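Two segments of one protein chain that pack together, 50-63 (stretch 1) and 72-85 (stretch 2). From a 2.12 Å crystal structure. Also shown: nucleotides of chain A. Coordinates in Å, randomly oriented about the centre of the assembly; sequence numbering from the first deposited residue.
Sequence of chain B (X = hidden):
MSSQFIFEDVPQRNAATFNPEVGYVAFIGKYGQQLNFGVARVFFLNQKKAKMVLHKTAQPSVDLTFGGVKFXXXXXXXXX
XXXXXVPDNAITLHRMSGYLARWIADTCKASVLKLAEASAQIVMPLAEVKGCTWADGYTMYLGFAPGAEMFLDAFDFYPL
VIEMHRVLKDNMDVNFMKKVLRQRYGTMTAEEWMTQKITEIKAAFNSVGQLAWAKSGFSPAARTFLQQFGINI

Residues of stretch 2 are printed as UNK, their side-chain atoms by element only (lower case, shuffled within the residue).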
# COMPACT_ATOMS: atom_id res chain seq x y z
N ALA B 50 -3.16 12.81 -17.01
CA ALA B 50 -1.84 13.27 -17.41
C ALA B 50 -0.85 13.11 -16.25
O ALA B 50 0.34 12.85 -16.45
CB ALA B 50 -1.90 14.73 -17.84
N LYS B 51 -1.38 13.26 -15.05
CA LYS B 51 -0.64 13.16 -13.82
C LYS B 51 -0.21 11.71 -13.58
O LYS B 51 0.92 11.44 -13.17
CB LYS B 51 -1.55 13.70 -12.72
CG LYS B 51 -1.13 13.50 -11.29
CD LYS B 51 -2.25 13.95 -10.37
CE LYS B 51 -2.09 15.39 -9.93
NZ LYS B 51 -3.03 15.66 -8.81
N MET B 52 -1.10 10.77 -13.89
CA MET B 52 -0.78 9.34 -13.85
C MET B 52 0.28 8.98 -14.89
O MET B 52 1.18 8.19 -14.61
CB MET B 52 -2.02 8.51 -14.14
CG MET B 52 -3.10 8.59 -13.08
SD MET B 52 -4.75 8.39 -13.77
CE MET B 52 -4.48 7.17 -15.05
N VAL B 53 0.15 9.55 -16.08
CA VAL B 53 1.16 9.37 -17.12
C VAL B 53 2.50 9.82 -16.54
O VAL B 53 3.43 9.01 -16.40
CB VAL B 53 0.79 10.15 -18.41
CG1 VAL B 53 1.96 10.22 -19.38
CG2 VAL B 53 -0.40 9.50 -19.10
N LEU B 54 2.58 11.09 -16.15
CA LEU B 54 3.81 11.67 -15.59
C LEU B 54 4.37 10.90 -14.38
O LEU B 54 5.58 10.78 -14.23
CB LEU B 54 3.58 13.15 -15.21
CG LEU B 54 4.06 14.23 -16.19
CD1 LEU B 54 3.85 13.84 -17.65
CD2 LEU B 54 3.41 15.56 -15.89
N HIS B 55 3.48 10.38 -13.55
CA HIS B 55 3.87 9.60 -12.38
C HIS B 55 4.62 8.32 -12.75
O HIS B 55 5.46 7.85 -11.97
CB HIS B 55 2.64 9.26 -11.53
CG HIS B 55 2.94 8.37 -10.37
ND1 HIS B 55 3.21 8.86 -9.11
CD2 HIS B 55 3.07 7.03 -10.29
CE1 HIS B 55 3.47 7.85 -8.30
NE2 HIS B 55 3.39 6.73 -8.99
N LYS B 56 4.32 7.76 -13.92
CA LYS B 56 4.98 6.55 -14.40
C LYS B 56 6.01 6.81 -15.52
O LYS B 56 6.60 5.87 -16.06
CB LYS B 56 3.92 5.52 -14.85
CG LYS B 56 3.50 5.58 -16.31
CD LYS B 56 2.24 4.73 -16.55
CE LYS B 56 2.31 3.97 -17.87
NZ LYS B 56 2.46 4.87 -19.04
N THR B 57 6.25 8.08 -15.83
CA THR B 57 7.13 8.43 -16.94
C THR B 57 8.47 8.97 -16.45
O THR B 57 8.51 9.91 -15.66
CB THR B 57 6.46 9.45 -17.88
OG1 THR B 57 5.23 8.91 -18.36
CG2 THR B 57 7.36 9.77 -19.06
N ALA B 58 9.55 8.38 -16.96
CA ALA B 58 10.90 8.65 -16.45
C ALA B 58 11.70 9.57 -17.36
O ALA B 58 12.81 9.23 -17.77
CB ALA B 58 11.64 7.34 -16.21
N GLN B 59 11.12 10.71 -17.70
CA GLN B 59 11.91 11.85 -18.18
C GLN B 59 11.54 13.06 -17.35
O GLN B 59 10.37 13.29 -17.07
CB GLN B 59 11.73 12.13 -19.67
CG GLN B 59 10.31 12.02 -20.18
CD GLN B 59 9.98 10.64 -20.69
OE1 GLN B 59 10.48 9.64 -20.16
NE2 GLN B 59 9.14 10.56 -21.71
N PRO B 60 12.55 13.84 -16.94
CA PRO B 60 12.30 14.98 -16.06
C PRO B 60 11.49 16.10 -16.71
O PRO B 60 11.06 17.00 -16.00
CB PRO B 60 13.71 15.47 -15.72
CG PRO B 60 14.55 15.02 -16.88
CD PRO B 60 13.99 13.68 -17.22
N SER B 61 11.30 16.06 -18.04
CA SER B 61 10.38 16.98 -18.70
C SER B 61 9.71 16.33 -19.92
O SER B 61 10.32 15.50 -20.61
CB SER B 61 11.06 18.31 -19.05
OG SER B 61 11.66 18.29 -20.33
N VAL B 62 8.45 16.68 -20.15
CA VAL B 62 7.62 15.99 -21.13
C VAL B 62 6.74 16.97 -21.90
O VAL B 62 6.13 17.87 -21.33
CB VAL B 62 6.69 14.95 -20.45
CG1 VAL B 62 5.97 14.12 -21.49
CG2 VAL B 62 7.50 14.04 -19.54
N ASP B 63 6.66 16.74 -23.20
CA ASP B 63 5.78 17.50 -24.08
C ASP B 63 4.38 16.91 -24.07
O ASP B 63 4.16 15.82 -24.59
CB ASP B 63 6.35 17.49 -25.50
CG ASP B 63 7.49 18.49 -25.69
OD1 ASP B 63 8.00 19.04 -24.70
OD2 ASP B 63 7.86 18.75 -26.86
N UNK B 72 5.39 22.18 -22.90
CA UNK B 72 6.53 21.56 -22.25
C UNK B 72 6.33 21.63 -20.75
O UNK B 72 6.25 22.72 -20.17
c UNK B 72 7.86 22.23 -22.65
c UNK B 72 9.02 21.67 -21.84
o UNK B 72 8.10 21.97 -24.04
N UNK B 73 6.24 20.46 -20.12
CA UNK B 73 5.89 20.33 -18.72
C UNK B 73 7.08 19.74 -17.94
O UNK B 73 7.69 18.76 -18.38
c UNK B 73 4.18 19.32 -17.13
c UNK B 73 4.64 19.43 -18.58
c UNK B 73 3.50 19.94 -19.47
N UNK B 74 7.40 20.33 -16.79
CA UNK B 74 8.37 19.75 -15.85
C UNK B 74 7.68 18.63 -15.05
O UNK B 74 6.64 18.84 -14.44
c UNK B 74 9.81 21.78 -15.73
c UNK B 74 9.80 20.19 -13.81
c UNK B 74 8.96 20.82 -14.92
N UNK B 75 8.28 17.45 -15.10
CA UNK B 75 7.72 16.26 -14.49
C UNK B 75 8.41 15.97 -13.15
O UNK B 75 9.49 15.39 -13.12
n UNK B 75 7.64 12.65 -15.54
c UNK B 75 7.88 15.06 -15.43
c UNK B 75 7.39 13.75 -14.83
o UNK B 75 6.81 13.72 -13.73
N UNK B 76 7.77 16.42 -12.06
CA UNK B 76 8.21 16.13 -10.69
C UNK B 76 7.28 15.11 -10.01
O UNK B 76 7.32 14.93 -8.79
n UNK B 76 9.92 18.99 -9.01
c UNK B 76 9.63 18.12 -9.96
c UNK B 76 8.28 17.42 -9.86
o UNK B 76 10.40 17.87 -10.88
N UNK B 77 6.47 14.42 -10.81
CA UNK B 77 5.55 13.42 -10.29
C UNK B 77 6.19 12.04 -10.14
O UNK B 77 5.91 11.32 -9.18
n UNK B 77 2.28 16.32 -11.43
c UNK B 77 1.84 15.76 -10.33
c UNK B 77 4.34 13.30 -11.21
c UNK B 77 3.28 15.54 -11.97
n UNK B 77 2.51 14.64 -10.13
c UNK B 77 3.43 14.47 -11.14
N UNK B 78 7.01 11.67 -11.12
CA UNK B 78 7.79 10.44 -11.04
C UNK B 78 8.60 10.49 -9.74
O UNK B 78 9.33 11.47 -9.51
c UNK B 78 10.83 8.98 -12.00
c UNK B 78 9.57 6.64 -12.77
c UNK B 78 8.69 10.30 -12.28
c UNK B 78 8.86 7.83 -12.72
c UNK B 78 10.92 6.63 -12.43
c UNK B 78 9.47 9.01 -12.33
c UNK B 78 11.55 7.80 -12.05
N UNK B 79 8.46 9.47 -8.87
CA UNK B 79 9.01 9.52 -7.50
C UNK B 79 10.41 10.11 -7.40
O UNK B 79 10.65 11.02 -6.61
c UNK B 79 9.02 8.04 -7.07
c UNK B 79 7.67 8.25 -9.10
c UNK B 79 8.06 7.34 -7.97
N UNK B 80 11.31 9.62 -8.24
CA UNK B 80 12.71 10.07 -8.27
C UNK B 80 12.85 11.59 -8.45
O UNK B 80 13.79 12.19 -7.91
c UNK B 80 13.44 9.33 -9.39
o UNK B 80 15.13 7.73 -10.97
c UNK B 80 14.93 9.61 -9.51
c UNK B 80 15.59 8.81 -10.62
n UNK B 80 16.67 9.35 -11.18
N UNK B 81 11.93 12.19 -9.19
CA UNK B 81 12.02 13.61 -9.55
C UNK B 81 11.34 14.55 -8.56
O UNK B 81 11.44 15.78 -8.70
c UNK B 81 11.86 11.88 -14.21
c UNK B 81 13.90 11.69 -12.96
o UNK B 81 13.67 10.62 -15.11
c UNK B 81 11.43 13.83 -10.96
c UNK B 81 13.36 12.47 -11.96
c UNK B 81 11.32 12.65 -13.21
c UNK B 81 12.05 12.96 -12.06
c UNK B 81 13.15 11.39 -14.09
N UNK B 82 10.67 14.01 -7.54
CA UNK B 82 9.87 14.84 -6.63
C UNK B 82 10.65 16.02 -6.02
O UNK B 82 10.05 17.05 -5.70
c UNK B 82 8.13 13.10 -6.08
c UNK B 82 8.60 14.90 -4.43
c UNK B 82 9.21 14.01 -5.51
N UNK B 83 11.98 15.91 -5.88
CA UNK B 83 12.76 17.04 -5.37
C UNK B 83 13.62 17.78 -6.41
O UNK B 83 14.42 18.64 -6.05
c UNK B 83 13.59 16.62 -4.15
o UNK B 83 14.53 15.61 -4.46
N UNK B 84 13.45 17.49 -7.70
CA UNK B 84 14.09 18.30 -8.76
C UNK B 84 13.67 19.77 -8.68
O UNK B 84 12.51 20.05 -8.40
o UNK B 84 15.11 15.85 -9.63
c UNK B 84 14.42 16.44 -10.47
c UNK B 84 13.75 17.77 -10.15
n UNK B 84 14.21 15.96 -11.70
N UNK B 85 14.61 20.71 -8.90
CA UNK B 85 14.26 22.13 -8.93
C UNK B 85 13.48 22.49 -10.18
O UNK B 85 13.79 21.98 -11.25
c UNK B 85 16.53 21.83 -9.60
c UNK B 85 15.62 22.83 -8.98
c UNK B 85 16.06 20.50 -9.09
P U A 25 4.40 19.57 -8.02
OP1 U A 25 4.07 19.22 -9.42
OP2 U A 25 3.63 20.63 -7.32
O5' U A 25 4.34 18.22 -7.19
C5' U A 25 5.08 17.07 -7.61
C4' U A 25 5.16 16.08 -6.48
O4' U A 25 5.78 16.72 -5.33
C3' U A 25 3.82 15.59 -5.96
O3' U A 25 3.34 14.54 -6.80
C2' U A 25 4.17 15.16 -4.53
O2' U A 25 4.71 13.85 -4.50
C1' U A 25 5.24 16.17 -4.14
N1 U A 25 4.80 17.27 -3.26
C2 U A 25 4.88 17.06 -1.89
O2 U A 25 5.26 16.01 -1.41
N3 U A 25 4.48 18.12 -1.12
C4 U A 25 4.03 19.35 -1.55
O4 U A 25 3.71 20.20 -0.73
C5 U A 25 3.99 19.49 -2.98
C6 U A 25 4.37 18.48 -3.76
P U A 24 5.39 24.83 -6.72
OP1 U A 24 4.78 25.08 -8.07
OP2 U A 24 4.55 24.97 -5.51
O5' U A 24 6.01 23.37 -6.70
C5' U A 24 7.03 22.96 -7.61
C4' U A 24 7.56 21.61 -7.21
O4' U A 24 8.39 21.73 -6.01
C3' U A 24 6.52 20.57 -6.83
O3' U A 24 5.96 19.94 -7.97
C2' U A 24 7.33 19.61 -5.98
O2' U A 24 8.18 18.73 -6.69
C1' U A 24 8.20 20.59 -5.19
N1 U A 24 7.62 21.02 -3.91
C2 U A 24 7.73 20.15 -2.84
O2 U A 24 8.27 19.06 -2.93
N3 U A 24 7.18 20.61 -1.67
C4 U A 24 6.54 21.81 -1.46
O4 U A 24 6.09 22.08 -0.35
C5 U A 24 6.46 22.65 -2.62
C6 U A 24 6.99 22.23 -3.78
P U A 26 1.78 14.23 -6.89
OP1 U A 26 1.59 13.15 -7.89
OP2 U A 26 1.05 15.51 -7.03
O5' U A 26 1.44 13.66 -5.43
C5' U A 26 1.59 12.26 -5.10
C4' U A 26 1.19 12.01 -3.66
O4' U A 26 1.94 12.90 -2.79
C3' U A 26 -0.26 12.26 -3.30
O3' U A 26 -1.09 11.12 -3.51
C2' U A 26 -0.20 12.54 -1.80
O2' U A 26 -0.29 11.38 -0.99
C1' U A 26 1.16 13.22 -1.65
N1 U A 26 1.07 14.68 -1.53
C2 U A 26 0.97 15.22 -0.26
O2 U A 26 0.98 14.54 0.75
N3 U A 26 0.88 16.59 -0.22
C4 U A 26 0.86 17.46 -1.29
O4 U A 26 0.76 18.67 -1.09
C5 U A 26 0.95 16.82 -2.57
C6 U A 26 1.04 15.49 -2.64
O HOH W 1 11.87 17.24 -13.28
O HOH W 2 7.14 22.14 -27.19

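Position 72 carries three side-chain atoms, a carbon bearing one oxygen and one carbon. The oxygen lies 3.0 Å from OD1 of Asp 63, across an antiparallel pair. This is Thr 72, whose beta-branching suits a strand and whose hydroxyl faces the carboxylate.

Position 73 has three carbons, one carrying the other two, with a methyl 4.0 Å from CD2 of Leu 54. It is Val 73, an apolar residue on the same face as Val 62. Its N donates to Val 62 O (2.9 Å), and its O accepts from Val 62 N (2.8 Å).

Position 74 repeats the branched three-carbon pattern; its CA is 4.5 Å from Ser 61 CA in an antiparallel non-hydrogen-bonded pair. Val 74, beta-branched, suits the extended strand.

Position 75 has two carbons, the second bearing one oxygen and one nitrogen. The nitrogen approaches three carbonyl oxygens of stretch 1, as an amide donor can: Asn 75. ND2 donates to Leu 54 O at 3.1 Å, with weak bonds to Thr 57 O (2.9 Å) and Gln 59 O (3.2 Å). OD1 accepts from the backbone N of position 77 at 3.0 Å.

Position 76 has the same atoms but does not touch stretch 1. It is Asn 76, whose ND2 donates to O2' of U24 at 2.9 Å.

Position 77 has one carbon, then a five-membered ring of three carbons and two nitrogens. Lys 51 CG and Leu 54 CD2 each lie 3.9 Å from a ring carbon. In His 77, ND1 also donates to OP1 of U26 at 2.8 Å, so one ring serves protein and RNA.

Position 78 has one carbon and a six-carbon ring, with Ala 58 CB 3.9 Å from a ring carbon. The flat ring of Phe 78 takes that methyl over its face.

Position 79 has three carbons closing onto the backbone N, one lying over a face of the His 55 ring: Pro 79, a compact apolar cover.

Position 80, three carbons ending in an oxygen and a nitrogen, touches nothing on stretch 1; the contact sets no demand on Gln 80.

Position 81 has one carbon, then a six-carbon ring bearing one oxygen, 3.1 Å from Ala 58 O. The broad ring of Tyr 81 takes Pro 60 CB over a face.

Positions 82, a branched three-carbon group beside U25, and 83, one carbon and one oxygen, are out of reach: Val 82, apolar against the nucleotide, and Ser 83, unconstrained here.

Position 84 has two carbons, an oxygen and a nitrogen, the nitrogen 4.1 Å from Pro 60 CB. Asn 84 ND2 donates to water 1, which lies 2.8 Å from Pro 60 O and bridges the stretches.

Position 85, three carbons closing onto the backbone N, is out of reach: Pro 85, unconstrained here.

The contact joins a short antiparallel sheet to a loop anchored by Asn 75, which binds backbone carbonyls around the helix-to-strand connection, while aromatic rings pack alongside.

Stretch 2 72-85: TVVNNHFPQYVSNP
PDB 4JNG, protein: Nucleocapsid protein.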